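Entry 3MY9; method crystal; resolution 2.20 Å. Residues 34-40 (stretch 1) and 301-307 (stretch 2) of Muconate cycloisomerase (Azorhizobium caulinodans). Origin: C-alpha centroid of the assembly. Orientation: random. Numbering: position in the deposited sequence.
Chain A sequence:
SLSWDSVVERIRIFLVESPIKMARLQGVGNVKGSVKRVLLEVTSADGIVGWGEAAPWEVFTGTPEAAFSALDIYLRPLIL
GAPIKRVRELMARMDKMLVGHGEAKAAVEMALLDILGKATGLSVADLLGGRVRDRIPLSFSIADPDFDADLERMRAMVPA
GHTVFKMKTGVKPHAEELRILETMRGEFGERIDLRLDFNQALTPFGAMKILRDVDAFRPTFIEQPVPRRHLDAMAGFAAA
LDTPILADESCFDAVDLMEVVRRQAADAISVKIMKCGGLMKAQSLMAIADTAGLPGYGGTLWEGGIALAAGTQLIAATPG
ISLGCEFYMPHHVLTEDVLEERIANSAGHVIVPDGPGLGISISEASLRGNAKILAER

Stretch 1 (34-40) SVKRVLL
Stretch 2 301-307: LWEGGIA

A strand can pack against the start of a helix without a single hydrogen bond between them, and two stretches of this muconate cycloisomerase do so. Val35 (-144/150), Arg37 (-136/141) and Leu39 (-114/140) belong to an extended strand. Trp302 (-72/135), Glu303 (-75/-16) and Gly304 (-51/127), the N-cap, lead into a helix: Gly305 (-60/-32), Ile306 (-75/-47), Ala307 (-68/-35). Numbering rises in the same sense in both, Arg37 pairing with Gly304 (CA to CA 8.2 Å) and Leu39 with Ile306 (8.3 Å); together they bury 229 Å².

Apolar contacts come first. CA-to-CB points toward the other stretch in Val35, Arg37, Trp302 and Ile306. Val35 (chi1 m) places CG2 4.0 Å from CH2 of Trp302 (chi1 t, chi2 -126°), at the indole edge. Leu39 (chi1 -38°, chi2 t) starts sideways, yet its end reaches in, CD2 lying 4.2 Å from CD1 of Ile306 (m, t). Both are buried, and branched hydrocarbons pack there without needing polar partners.

Arg37 (m, t, p, chi4 -165°) contributes aliphatic stem and guanidinium by contact alone. Its CG lies 3.9 Å from Trp302 CZ2, at the indole edge; NH2 sits 3.5 Å from Gly304 CA, which covers one guanidinium face. The guanidinium nitrogens hydrogen-bond elsewhere in the structure. Glycine suits position 304: an ideal CB would lie 3.0 Å from Arg37 NH2 and clash with Trp302 NE1 at 2.3 Å.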

# COMPACT_ATOMS: atom_id res chain seq x y z
N SER A 34 25.33 6.34 -45.73
CA SER A 34 26.45 5.61 -45.13
C SER A 34 26.22 5.41 -43.63
O SER A 34 25.46 6.16 -43.00
CB SER A 34 27.77 6.35 -45.37
OG SER A 34 28.83 5.45 -45.61
N VAL A 35 26.85 4.38 -43.08
CA VAL A 35 26.84 4.15 -41.63
C VAL A 35 28.20 3.61 -41.24
O VAL A 35 28.86 2.94 -42.04
CB VAL A 35 25.77 3.14 -41.19
CG1 VAL A 35 24.38 3.59 -41.65
CG2 VAL A 35 26.10 1.75 -41.72
N LYS A 36 28.63 3.90 -40.01
CA LYS A 36 29.90 3.40 -39.51
C LYS A 36 29.64 2.31 -38.47
O LYS A 36 28.67 2.40 -37.70
CB LYS A 36 30.74 4.54 -38.95
N ARG A 37 30.49 1.29 -38.46
CA ARG A 37 30.31 0.12 -37.61
C ARG A 37 31.63 -0.27 -36.96
O ARG A 37 32.69 -0.20 -37.58
CB ARG A 37 29.78 -1.05 -38.44
CG ARG A 37 28.46 -0.77 -39.20
CD ARG A 37 28.30 -1.72 -40.37
NE ARG A 37 28.29 -3.11 -39.95
CZ ARG A 37 28.43 -4.16 -40.75
NH1 ARG A 37 28.60 -4.01 -42.06
NH2 ARG A 37 28.40 -5.39 -40.23
N VAL A 38 31.57 -0.69 -35.70
CA VAL A 38 32.75 -1.15 -34.96
C VAL A 38 32.73 -2.68 -34.96
O VAL A 38 31.81 -3.29 -34.39
CB VAL A 38 32.75 -0.66 -33.49
CG1 VAL A 38 34.16 -0.68 -32.92
CG2 VAL A 38 32.13 0.73 -33.37
N LEU A 39 33.72 -3.28 -35.59
CA LEU A 39 33.87 -4.72 -35.62
C LEU A 39 35.14 -5.10 -34.86
O LEU A 39 36.17 -4.42 -34.96
CB LEU A 39 33.94 -5.23 -37.05
CG LEU A 39 33.03 -4.53 -38.05
CD1 LEU A 39 33.43 -4.95 -39.46
CD2 LEU A 39 31.56 -4.83 -37.76
N LEU A 40 35.06 -6.18 -34.10
CA LEU A 40 36.15 -6.67 -33.28
C LEU A 40 36.45 -8.09 -33.71
O LEU A 40 35.54 -8.91 -33.82
CB LEU A 40 35.71 -6.67 -31.80
CG LEU A 40 36.60 -7.38 -30.77
CD1 LEU A 40 37.79 -6.51 -30.38
CD2 LEU A 40 35.77 -7.75 -29.53
N LEU A 301 16.57 -5.27 -34.32
CA LEU A 301 17.87 -5.88 -34.53
C LEU A 301 18.63 -5.09 -35.59
O LEU A 301 18.08 -4.73 -36.63
CB LEU A 301 17.73 -7.35 -34.98
CG LEU A 301 17.11 -8.35 -34.01
CD1 LEU A 301 16.83 -9.68 -34.70
CD2 LEU A 301 18.01 -8.53 -32.77
N TRP A 302 19.90 -4.82 -35.32
CA TRP A 302 20.78 -4.17 -36.28
C TRP A 302 21.10 -5.17 -37.38
O TRP A 302 21.38 -6.34 -37.10
CB TRP A 302 22.06 -3.68 -35.57
CG TRP A 302 23.15 -3.22 -36.49
CD1 TRP A 302 24.44 -3.66 -36.51
CD2 TRP A 302 23.04 -2.24 -37.52
NE1 TRP A 302 25.15 -3.00 -37.49
CE2 TRP A 302 24.31 -2.13 -38.13
CE3 TRP A 302 21.99 -1.43 -37.99
CZ2 TRP A 302 24.57 -1.26 -39.19
CZ3 TRP A 302 22.24 -0.57 -39.04
CH2 TRP A 302 23.52 -0.49 -39.63
N GLU A 303 21.03 -4.72 -38.63
CA GLU A 303 21.17 -5.58 -39.81
C GLU A 303 22.62 -6.00 -40.07
O GLU A 303 22.85 -6.93 -40.83
CB GLU A 303 20.57 -4.91 -41.08
CG GLU A 303 19.03 -5.05 -41.22
CD GLU A 303 18.37 -3.94 -42.07
OE1 GLU A 303 18.59 -3.89 -43.31
OE2 GLU A 303 17.61 -3.12 -41.50
N GLY A 304 23.58 -5.33 -39.45
CA GLY A 304 24.97 -5.74 -39.54
C GLY A 304 25.06 -7.21 -39.18
O GLY A 304 24.59 -7.64 -38.13
N GLY A 305 25.67 -7.99 -40.06
CA GLY A 305 25.54 -9.43 -40.03
C GLY A 305 26.01 -10.08 -38.76
O GLY A 305 25.46 -11.10 -38.34
N ILE A 306 27.03 -9.50 -38.13
CA ILE A 306 27.66 -10.07 -36.95
C ILE A 306 26.76 -9.88 -35.74
O ILE A 306 26.53 -10.82 -34.98
CB ILE A 306 29.05 -9.47 -36.68
CG1 ILE A 306 29.96 -9.69 -37.89
CG2 ILE A 306 29.68 -10.11 -35.45
CD1 ILE A 306 31.29 -8.98 -37.78
N ALA A 307 26.25 -8.67 -35.55
CA ALA A 307 25.32 -8.38 -34.46
C ALA A 307 23.98 -9.09 -34.65
O ALA A 307 23.32 -9.48 -33.67
CB ALA A 307 25.10 -6.87 -34.35